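Local coordinates for glycosyl hydrolase, family 31/fibronectin type III domain protein (Clostridium perfringens, PDB 4LKS), which binds galactose through a calcium-containing beta-sandwich module, probably helping the family 31 glycoside hydrolase to which it belongs to hold galactose-bearing glycans, at residues 88-102 against 137-151. Residues are numbered along the deposited sequence; the frame is centred on the assembly and turned at random. Where two conformers were deposited one is given.
With GAL (beta-D-galactopyranose), chain D.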
ATOM      1  N   ARG A  88     -13.693  -3.912  -6.157  1.00 19.92           N
ATOM      2  CA  ARG A  88     -13.295  -2.560  -5.789  1.00 19.97           C
ATOM      3  C   ARG A  88     -13.230  -2.389  -4.281  1.00 16.72           C
ATOM      4  O   ARG A  88     -12.812  -1.336  -3.784  1.00 19.58           O
ATOM      5  CB  ARG A  88     -14.276  -1.549  -6.370  1.00 23.64           C
ATOM      6  CG  ARG A  88     -15.746  -1.823  -6.034  1.00 32.20           C
ATOM      7  CD  ARG A  88     -16.260  -0.982  -4.864  1.00 29.81           C
ATOM      8  NE  ARG A  88     -17.640  -1.329  -4.515  1.00 34.99           N
ATOM      9  CZ  ARG A  88     -18.694  -0.538  -4.712  1.00 42.97           C
ATOM     10  NH1 ARG A  88     -18.539   0.666  -5.247  1.00 43.33           N
ATOM     11  NH2 ARG A  88     -19.906  -0.948  -4.364  1.00 43.95           N
ATOM     12  N   ASN A  89     -13.645  -3.418  -3.550  1.00 15.86           N
ATOM     13  CA  ASN A  89     -13.732  -3.296  -2.106  1.00 16.94           C
ATOM     14  C   ASN A  89     -12.378  -3.061  -1.451  1.00 13.69           C
ATOM     15  O   ASN A  89     -11.510  -3.947  -1.418  1.00 13.62           O
ATOM     16  CB  ASN A  89     -14.453  -4.494  -1.487  1.00 13.62           C
ATOM     17  CG  ASN A  89     -15.959  -4.349  -1.527  1.00 26.28           C
ATOM     18  OD1 ASN A  89     -16.486  -3.397  -2.098  1.00 22.47           O
ATOM     19  ND2 ASN A  89     -16.662  -5.309  -0.935  1.00 22.70           N
ATOM     20  N   GLY A  90     -12.216  -1.841  -0.941  1.00 12.83           N
ATOM     21  CA  GLY A  90     -11.002  -1.444  -0.260  1.00 11.31           C
ATOM     22  C   GLY A  90     -10.025  -0.669  -1.119  1.00 12.15           C
ATOM     23  O   GLY A  90      -8.950  -0.351  -0.637  1.00 11.59           O
ATOM     24  N   HIS A  91     -10.380  -0.367  -2.370  1.00 11.91           N
ATOM     25  CA  HIS A  91      -9.515   0.451  -3.234  1.00 11.03           C
ATOM     26  C   HIS A  91      -9.140   1.756  -2.540  1.00 11.65           C
ATOM     27  O   HIS A  91     -10.014   2.527  -2.134  1.00 13.11           O
ATOM     28  CB  HIS A  91     -10.202   0.771  -4.559  1.00 10.40           C
ATOM     29  CG  HIS A  91     -10.145  -0.340  -5.562  1.00 12.22           C
ATOM     30  ND1 HIS A  91     -10.358  -0.129  -6.905  1.00 17.33           N
ATOM     31  CD2 HIS A  91      -9.874  -1.659  -5.423  1.00 11.35           C
ATOM     32  CE1 HIS A  91     -10.223  -1.271  -7.556  1.00 17.07           C
ATOM     33  NE2 HIS A  91      -9.931  -2.216  -6.680  1.00 15.55           N
ATOM     34  N   VAL A  92      -7.845   2.010  -2.394  1.00  9.99           N
ATOM     35  CA  VAL A  92      -7.382   3.191  -1.666  1.00  8.89           C
ATOM     36  C   VAL A  92      -7.354   4.408  -2.588  1.00 12.48           C
ATOM     37  O   VAL A  92      -6.771   4.363  -3.679  1.00 10.77           O
ATOM     38  CB  VAL A  92      -5.985   2.951  -1.071  1.00  8.75           C
ATOM     39  CG1 VAL A  92      -5.448   4.229  -0.452  1.00 10.69           C
ATOM     40  CG2 VAL A  92      -6.043   1.811  -0.034  1.00  9.59           C
ATOM     41  N   THR A  93      -7.991   5.500  -2.165  1.00 11.03           N
ATOM     42  CA  THR A  93      -8.024   6.706  -3.001  1.00 10.12           C
ATOM     43  C   THR A  93      -7.259   7.892  -2.409  1.00 10.05           C
ATOM     44  O   THR A  93      -6.924   8.831  -3.128  1.00 11.28           O
ATOM     45  CB  THR A  93      -9.474   7.141  -3.354  1.00 12.13           C
ATOM     46  OG1 THR A  93     -10.086   7.746  -2.208  1.00 14.81           O
ATOM     47  CG2 THR A  93     -10.303   5.944  -3.800  1.00 11.56           C
ATOM     48  N   GLU A  94      -7.003   7.859  -1.104  1.00  8.85           N
ATOM     49  CA  GLU A  94      -6.160   8.858  -0.449  1.00  9.26           C
ATOM     50  C   GLU A  94      -5.263   8.119   0.539  1.00  9.06           C
ATOM     51  O   GLU A  94      -5.727   7.243   1.285  1.00  9.38           O
ATOM     52  CB  GLU A  94      -6.982   9.944   0.278  1.00 10.81           C
ATOM     53  CG  GLU A  94      -6.134  11.164   0.675  1.00 10.13           C
ATOM     54  CD  GLU A  94      -6.815  12.126   1.644  1.00 17.89           C
ATOM     55  OE1 GLU A  94      -7.885  11.801   2.192  1.00 24.06           O
ATOM     56  OE2 GLU A  94      -6.242  13.212   1.874  1.00 26.11           O
ATOM     57  N   TYR A  95      -3.976   8.456   0.538  1.00  8.64           N
ATOM     58  CA  TYR A  95      -2.987   7.725   1.327  1.00  9.58           C
ATOM     59  C   TYR A  95      -1.989   8.668   2.002  1.00  9.91           C
ATOM     60  O   TYR A  95      -1.861   9.857   1.644  1.00  9.75           O
ATOM     61  CB  TYR A  95      -2.222   6.721   0.436  1.00  8.57           C
ATOM     62  CG  TYR A  95      -1.465   7.444  -0.658  1.00  8.02           C
ATOM     63  CD1 TYR A  95      -0.203   7.983  -0.413  1.00  7.84           C
ATOM     64  CD2 TYR A  95      -2.028   7.646  -1.907  1.00  8.18           C
ATOM     65  CE1 TYR A  95       0.478   8.701  -1.386  1.00  9.02           C
ATOM     66  CE2 TYR A  95      -1.347   8.365  -2.899  1.00  8.85           C
ATOM     67  CZ  TYR A  95      -0.092   8.884  -2.621  1.00 10.39           C
ATOM     68  OH  TYR A  95       0.602   9.611  -3.568  1.00 11.29           O
ATOM     69  N   LYS A  96      -1.266   8.102   2.958  1.00  8.67           N
ATOM     70  CA  LYS A  96      -0.112   8.746   3.563  1.00  9.64           C
ATOM     71  C   LYS A  96       1.025   7.734   3.582  1.00  8.83           C
ATOM     72  O   LYS A  96       0.801   6.521   3.748  1.00  8.88           O
ATOM     73  CB  LYS A  96      -0.431   9.237   4.986  1.00 11.01           C
ATOM     74  CG  LYS A  96       0.765   9.868   5.707  1.00 12.53           C
ATOM     75  CD  LYS A  96       0.354  10.538   7.011  1.00 14.27           C
ATOM     76  CE  LYS A  96      -0.061   9.532   8.061  1.00 16.33           C
ATOM     77  NZ  LYS A  96      -0.312  10.246   9.361  1.00 16.94           N
ATOM     78  N   ILE A  97       2.238   8.242   3.367  1.00  8.84           N
ATOM     79  CA  ILE A  97       3.438   7.424   3.453  0.62  7.96           C
ATOM     80  C   ILE A  97       4.351   7.983   4.533  1.00  8.37           C
ATOM     81  O   ILE A  97       4.646   9.184   4.564  1.00  9.36           O
ATOM     82  CB  ILE A  97       4.201   7.400   2.123  0.62  7.58           C
ATOM     83  CG1 ILE A  97       3.384   6.657   1.068  0.62 11.20           C
ATOM     84  CG2 ILE A  97       5.563   6.719   2.303  0.62  9.08           C
ATOM     85  CD1 ILE A  97       3.900   6.820  -0.330  0.62  8.91           C
ATOM     86  N   GLU A  98       4.793   7.101   5.429  1.00  8.07           N
ATOM     87  CA  GLU A  98       5.785   7.451   6.447  1.00  9.33           C
ATOM     88  C   GLU A  98       6.906   6.432   6.344  1.00  8.08           C
ATOM     89  O   GLU A  98       6.662   5.290   5.976  1.00  9.25           O
ATOM     90  CB  GLU A  98       5.186   7.345   7.846  1.00  9.56           C
ATOM     91  CG  GLU A  98       4.111   8.343   8.161  1.00  8.51           C
ATOM     92  CD  GLU A  98       3.329   7.911   9.382  1.00 11.83           C
ATOM     93  OE1 GLU A  98       2.443   7.033   9.245  1.00 11.91           O
ATOM     94  OE2 GLU A  98       3.635   8.397  10.487  1.00 12.86           O
ATOM     95  N   THR A  99       8.128   6.825   6.685  1.00  9.32           N
ATOM     96  CA  THR A  99       9.219   5.855   6.710  1.00  9.34           C
ATOM     97  C   THR A  99      10.003   5.974   7.997  1.00  9.17           C
ATOM     98  O   THR A  99       9.952   6.998   8.680  1.00 10.79           O
ATOM     99  CB  THR A  99      10.186   5.998   5.513  1.00  8.92           C
ATOM    100  OG1 THR A  99      10.737   7.315   5.483  1.00 10.66           O
ATOM    101  CG2 THR A  99       9.478   5.721   4.191  1.00  8.78           C
ATOM    102  N   SER A 100      10.753   4.931   8.319  1.00  7.64           N
ATOM    103  CA  SER A 100      11.634   4.988   9.479  1.00  8.77           C
ATOM    104  C   SER A 100      12.794   4.023   9.353  1.00  9.77           C
ATOM    105  O   SER A 100      12.785   3.125   8.499  1.00  9.45           O
ATOM    106  CB  SER A 100      10.856   4.722  10.768  1.00 11.36           C
ATOM    107  OG  SER A 100      10.435   3.384  10.831  1.00 12.26           O
ATOM    108  N   LEU A 101      13.799   4.224  10.201  1.00 10.35           N
ATOM    109  CA  LEU A 101      14.908   3.296  10.287  1.00 11.57           C
ATOM    110  C   LEU A 101      14.704   2.277  11.395  1.00 12.09           C
ATOM    111  O   LEU A 101      15.417   1.270  11.440  1.00 14.53           O
ATOM    112  CB  LEU A 101      16.205   4.069  10.522  1.00 11.53           C
ATOM    113  CG  LEU A 101      16.600   4.991   9.370  1.00 15.21           C
ATOM    114  CD1 LEU A 101      17.644   6.003   9.811  1.00 23.07           C
ATOM    115  CD2 LEU A 101      17.116   4.179   8.194  1.00 17.17           C
ATOM    116  N   ASP A 102      13.724   2.516  12.270  1.00 11.84           N
ATOM    117  CA  ASP A 102      13.616   1.721  13.506  1.00 14.35           C
ATOM    118  C   ASP A 102      12.203   1.290  13.910  1.00 13.37           C
ATOM    119  O   ASP A 102      12.012   0.736  15.002  1.00 15.30           O
ATOM    120  CB  ASP A 102      14.249   2.493  14.666  1.00 14.38           C
ATOM    121  CG  ASP A 102      13.520   3.789  14.971  1.00 17.54           C
ATOM    122  OD1 ASP A 102      12.541   4.141  14.265  1.00 13.00           O
ATOM    123  OD2 ASP A 102      13.934   4.472  15.932  1.00 20.61           O
ATOM    124  N   ASN A 137      16.156   7.210   2.866  1.00  8.14           N
ATOM    125  CA  ASN A 137      16.700   5.947   3.336  1.00 10.16           C
ATOM    126  C   ASN A 137      15.787   5.382   4.418  1.00  9.44           C
ATOM    127  O   ASN A 137      15.461   6.069   5.382  1.00 12.22           O
ATOM    128  CB  ASN A 137      18.112   6.187   3.871  1.00 12.15           C
ATOM    129  CG  ASN A 137      18.797   4.914   4.321  1.00 10.83           C
ATOM    130  OD1 ASN A 137      18.926   4.656   5.518  1.00 13.94           O
ATOM    131  ND2 ASN A 137      19.269   4.120   3.361  1.00 10.60           N
ATOM    132  N   ALA A 138      15.347   4.137   4.246  1.00  8.84           N
ATOM    133  CA  ALA A 138      14.328   3.572   5.120  1.00 10.74           C
ATOM    134  C   ALA A 138      14.414   2.065   5.162  1.00 10.26           C
ATOM    135  O   ALA A 138      14.690   1.418   4.140  1.00 10.32           O
ATOM    136  CB  ALA A 138      12.945   3.980   4.625  1.00 12.89           C
ATOM    137  N   GLN A 139      14.142   1.499   6.335  1.00  9.47           N
ATOM    138  CA  GLN A 139      13.964   0.050   6.445  1.00  9.28           C
ATOM    139  C   GLN A 139      12.503  -0.304   6.745  1.00 10.22           C
ATOM    140  O   GLN A 139      12.101  -1.462   6.681  1.00 10.57           O
ATOM    141  CB  GLN A 139      14.895  -0.558   7.501  1.00 11.91           C
ATOM    142  CG  GLN A 139      14.813  -2.078   7.527  1.00 11.91           C
ATOM    143  CD  GLN A 139      15.875  -2.743   8.376  1.00 16.61           C
ATOM    144  OE1 GLN A 139      16.586  -2.087   9.139  1.00 16.11           O
ATOM    145  NE2 GLN A 139      15.978  -4.061   8.252  1.00 15.64           N
ATOM    146  N   TYR A 140      11.704   0.703   7.079  1.00  8.64           N
ATOM    147  CA  TYR A 140      10.277   0.484   7.326  1.00  8.23           C
ATOM    148  C   TYR A 140       9.480   1.538   6.591  1.00  8.24           C
ATOM    149  O   TYR A 140       9.863   2.718   6.560  1.00  9.54           O
ATOM    150  CB  TYR A 140       9.962   0.576   8.830  1.00  8.98           C
ATOM    151  CG  TYR A 140      10.775  -0.368   9.678  1.00  8.84           C
ATOM    152  CD1 TYR A 140      12.067  -0.027  10.088  1.00 10.09           C
ATOM    153  CD2 TYR A 140      10.256  -1.591  10.072  1.00 12.54           C
ATOM    154  CE1 TYR A 140      12.822  -0.893  10.860  1.00 11.78           C
ATOM    155  CE2 TYR A 140      10.999  -2.460  10.840  1.00 12.32           C
ATOM    156  CZ  TYR A 140      12.278  -2.104  11.230  1.00 11.86           C
ATOM    157  OH  TYR A 140      13.013  -2.982  11.995  1.00 15.79           O
ATOM    158  N   LEU A 141       8.357   1.125   6.012  1.00  7.77           N
ATOM    159  CA  LEU A 141       7.441   2.061   5.387  1.00  7.39           C
ATOM    160  C   LEU A 141       6.041   1.762   5.891  1.00  8.45           C
ATOM    161  O   LEU A 141       5.582   0.630   5.811  1.00  7.97           O
ATOM    162  CB  LEU A 141       7.513   1.955   3.849  1.00 10.21           C
ATOM    163  CG  LEU A 141       6.656   2.964   3.066  1.00  8.05           C
ATOM    164  CD1 LEU A 141       7.339   3.430   1.762  1.00  8.23           C
ATOM    165  CD2 LEU A 141       5.256   2.412   2.778  1.00  9.45           C
ATOM    166  N   ARG A 142       5.380   2.785   6.413  1.00  8.41           N
ATOM    167  CA  ARG A 142       3.995   2.682   6.843  1.00  8.44           C
ATOM    168  C   ARG A 142       3.090   3.374   5.826  1.00  7.94           C
ATOM    169  O   ARG A 142       3.221   4.571   5.549  1.00  8.01           O
ATOM    170  CB  ARG A 142       3.817   3.274   8.243  1.00  9.81           C
ATOM    171  CG  ARG A 142       2.390   3.144   8.781  1.00  8.36           C
ATOM    172  CD  ARG A 142       2.330   3.268  10.297  1.00  8.87           C
ATOM    173  NE  ARG A 142       2.692   4.606  10.774  1.00  9.44           N
ATOM    174  CZ  ARG A 142       3.005   4.885  12.039  1.00 10.14           C
ATOM    175  NH1 ARG A 142       3.011   3.922  12.952  1.00 11.90           N
ATOM    176  NH2 ARG A 142       3.313   6.128  12.390  1.00  9.20           N
ATOM    177  N   PHE A 143       2.181   2.581   5.267  1.00  8.96           N
ATOM    178  CA  PHE A 143       1.243   3.031   4.243  1.00  9.48           C
ATOM    179  C   PHE A 143      -0.140   3.117   4.877  1.00  8.23           C
ATOM    180  O   PHE A 143      -0.672   2.111   5.353  1.00  9.21           O
ATOM    181  CB  PHE A 143       1.251   2.037   3.074  1.00  9.23           C
ATOM    182  CG  PHE A 143       0.318   2.400   1.942  1.00  6.91           C
ATOM    183  CD1 PHE A 143       0.695   3.320   0.976  1.00 10.17           C
ATOM    184  CD2 PHE A 143      -0.933   1.810   1.839  1.00 11.90           C
ATOM    185  CE1 PHE A 143      -0.171   3.655  -0.075  1.00 11.60           C
ATOM    186  CE2 PHE A 143      -1.791   2.135   0.794  1.00 13.13           C
ATOM    187  CZ  PHE A 143      -1.406   3.049  -0.164  1.00 11.98           C
ATOM    188  N   THR A 144      -0.706   4.322   4.907  1.00  9.40           N
ATOM    189  CA  THR A 144      -1.981   4.574   5.574  1.00  8.37           C
ATOM    190  C   THR A 144      -3.045   4.897   4.555  1.00  8.12           C
ATOM    191  O   THR A 144      -2.836   5.729   3.690  1.00  8.80           O
ATOM    192  CB  THR A 144      -1.858   5.753   6.544  1.00  9.54           C
ATOM    193  OG1 THR A 144      -0.868   5.442   7.529  1.00 11.20           O
ATOM    194  CG2 THR A 144      -3.200   6.024   7.233  1.00 12.90           C
ATOM    195  N   ALA A 145      -4.183   4.214   4.665  1.00  8.21           N
ATOM    196  CA  ALA A 145      -5.338   4.473   3.823  1.00  8.87           C
ATOM    197  C   ALA A 145      -6.229   5.484   4.533  1.00 12.09           C
ATOM    198  O   ALA A 145      -6.717   5.216   5.631  1.00 11.65           O
ATOM    199  CB  ALA A 145      -6.098   3.185   3.570  1.00  9.61           C
ATOM    200  N   LEU A 146      -6.450   6.629   3.891  1.00 10.08           N
ATOM    201  CA  LEU A 146      -7.215   7.734   4.476  1.00 11.51           C
ATOM    202  C   LEU A 146      -8.630   7.796   3.907  1.00 12.61           C
ATOM    203  O   LEU A 146      -9.572   8.205   4.598  1.00 15.57           O
ATOM    204  CB  LEU A 146      -6.502   9.068   4.216  1.00 10.87           C
ATOM    205  CG  LEU A 146      -5.088   9.189   4.783  1.00 13.32           C
ATOM    206  CD1 LEU A 146      -4.421  10.468   4.270  1.00 18.89           C
ATOM    207  CD2 LEU A 146      -5.101   9.162   6.300  1.00 14.82           C
ATOM    208  N   LYS A 147      -8.773   7.407   2.645  1.00 11.52           N
ATOM    209  CA  LYS A 147     -10.069   7.314   1.989  1.00  9.82           C
ATOM    210  C   LYS A 147     -10.025   6.082   1.102  1.00 12.14           C
ATOM    211  O   LYS A 147      -8.974   5.768   0.517  1.00 11.98           O
ATOM    212  CB  LYS A 147     -10.334   8.546   1.122  1.00 11.74           C
ATOM    213  CG  LYS A 147     -10.546   9.846   1.896  1.00 15.09           C
ATOM    214  CD  LYS A 147     -10.787  11.000   0.945  1.00 16.09           C
ATOM    215  CE  LYS A 147     -11.072  12.279   1.720  1.00 23.62           C
ATOM    216  NZ  LYS A 147     -11.243  13.439   0.807  1.00 34.81           N
ATOM    217  N   THR A 148     -11.152   5.380   0.999  1.00 12.12           N
ATOM    218  CA  THR A 148     -11.223   4.156   0.214  1.00 10.93           C
ATOM    219  C   THR A 148     -12.596   3.996  -0.434  1.00 12.76           C
ATOM    220  O   THR A 148     -13.562   4.679  -0.047  1.00 13.63           O
ATOM    221  CB  THR A 148     -11.014   2.911   1.084  1.00 12.56           C
ATOM    222  OG1 THR A 148     -12.045   2.873   2.075  1.00 12.93           O
ATOM    223  CG2 THR A 148      -9.662   2.928   1.788  1.00 11.93           C
ATOM    224  N   LEU A 149     -12.678   3.075  -1.392  1.00 12.29           N
ATOM    225  CA  LEU A 149     -13.938   2.726  -2.047  1.00 13.40           C
ATOM    226  C   LEU A 149     -14.410   1.360  -1.578  1.00 17.39           C
ATOM    227  O   LEU A 149     -13.632   0.561  -1.056  1.00 18.96           O
ATOM    228  CB  LEU A 149     -13.765   2.705  -3.558  1.00 16.58           C
ATOM    229  CG  LEU A 149     -13.253   3.988  -4.200  1.00 16.90           C
ATOM    230  CD1 LEU A 149     -13.037   3.793  -5.684  1.00 24.46           C
ATOM    231  CD2 LEU A 149     -14.184   5.158  -3.942  1.00 22.98           C
ATOM    232  N   GLY A 150     -15.696   1.085  -1.766  1.00 15.51           N
ATOM    233  CA  GLY A 150     -16.233  -0.210  -1.388  1.00 18.23           C
ATOM    234  C   GLY A 150     -17.746  -0.170  -1.385  1.00 22.29           C
ATOM    235  O   GLY A 150     -18.335   0.885  -1.630  1.00 20.72           O
ATOM    236  N   ASP A 151     -18.371  -1.314  -1.113  1.00 23.15           N
ATOM    237  CA  ASP A 151     -19.826  -1.366  -0.967  1.00 24.26           C
ATOM    238  C   ASP A 151     -20.257  -0.327   0.053  1.00 32.12           C
ATOM    239  O   ASP A 151     -21.310   0.297  -0.078  1.00 26.49           O
ATOM    240  CB  ASP A 151     -20.275  -2.762  -0.549  1.00 22.82           C
ATOM    241  CG  ASP A 151     -20.026  -3.787  -1.626  1.00 24.33           C
ATOM    242  OD1 ASP A 151     -20.221  -3.447  -2.814  1.00 28.77           O
ATOM    243  OD2 ASP A 151     -19.631  -4.926  -1.288  1.00 26.00           O
TER
HETATM  244  C1  GAL D 202     -17.149  -8.702   0.508  1.00 39.53           C
HETATM  245  C2  GAL D 202     -15.682  -8.986   0.134  1.00 29.99           C
HETATM  246  C3  GAL D 202     -14.780  -8.832   1.349  1.00 25.64           C
HETATM  247  C4  GAL D 202     -14.960  -7.424   1.939  1.00 21.98           C
HETATM  248  C5  GAL D 202     -16.422  -7.221   2.283  1.00 23.07           C
HETATM  249  C6  GAL D 202     -16.747  -5.810   2.777  1.00 27.58           C
HETATM  250  O1  GAL D 202     -17.969  -8.723  -0.629  1.00 43.90           O
HETATM  251  O2  GAL D 202     -15.491 -10.312  -0.374  1.00 29.57           O
HETATM  252  O3  GAL D 202     -13.412  -8.983   0.977  1.00 20.30           O
HETATM  253  O4  GAL D 202     -14.579  -6.443   0.976  1.00 19.41           O
HETATM  254  O5  GAL D 202     -17.256  -7.414   1.115  1.00 26.40           O
HETATM  255  O6  GAL D 202     -18.116  -5.692   3.146  1.00 31.63           O
HETATM  256  O   HOH W   1     -18.415  -4.103  -4.442  1.00 43.43           O
HETATM  257  O   HOH W   2       1.444   6.401   6.804  1.00 10.10           O
HETATM  258  O   HOH W   3      13.016   6.823   7.052  1.00 14.31           O
HETATM  259  O   HOH W   4      17.383   0.517   9.660  1.00 18.56           O
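N89 and D151 meet beside the bound galactose, their amide and carboxylate planes 83° apart. N89 ND2 gives one bond to galactose O4 (3.0 Å) and another, lying in its own amide plane, to D151 OD2 (3.0 Å), while N89 OD1 accepts D151 N; together these fix the rotation of the amide. R88 bends at chi2 (99°) to carry its guanidinium over the G150 carbonyl, and R88 NH2 forms a salt bridge with D151 OD1 (3.0 Å); R88 thus probably helps to position D151, which in turn holds the sugar-binding N89. Backbone hydrogen bonds from G90 N to L149 O and from L149 N to H91 O join the two loops. Beyond them, classic beta bulges at T93/E94 and L146/K147 lead into the regular antiparallel pairing of 95-100 with 140-145. On the face carrying K96 and T144, R142 grips E98 side-on, NE to OE1 (2.9 Å) and NH2 to OE2 (3.0 Å). On the opposite face F143 CE1 packs against Y95 CB (3.7 Å). A third classic bulge sets Q139 and Y140 opposite S100. In the five-stranded sheet, strands 95-100 and 140-148 lie side by side between 107-113 and 64-70; Y95 reaches I131 of the facing sheet.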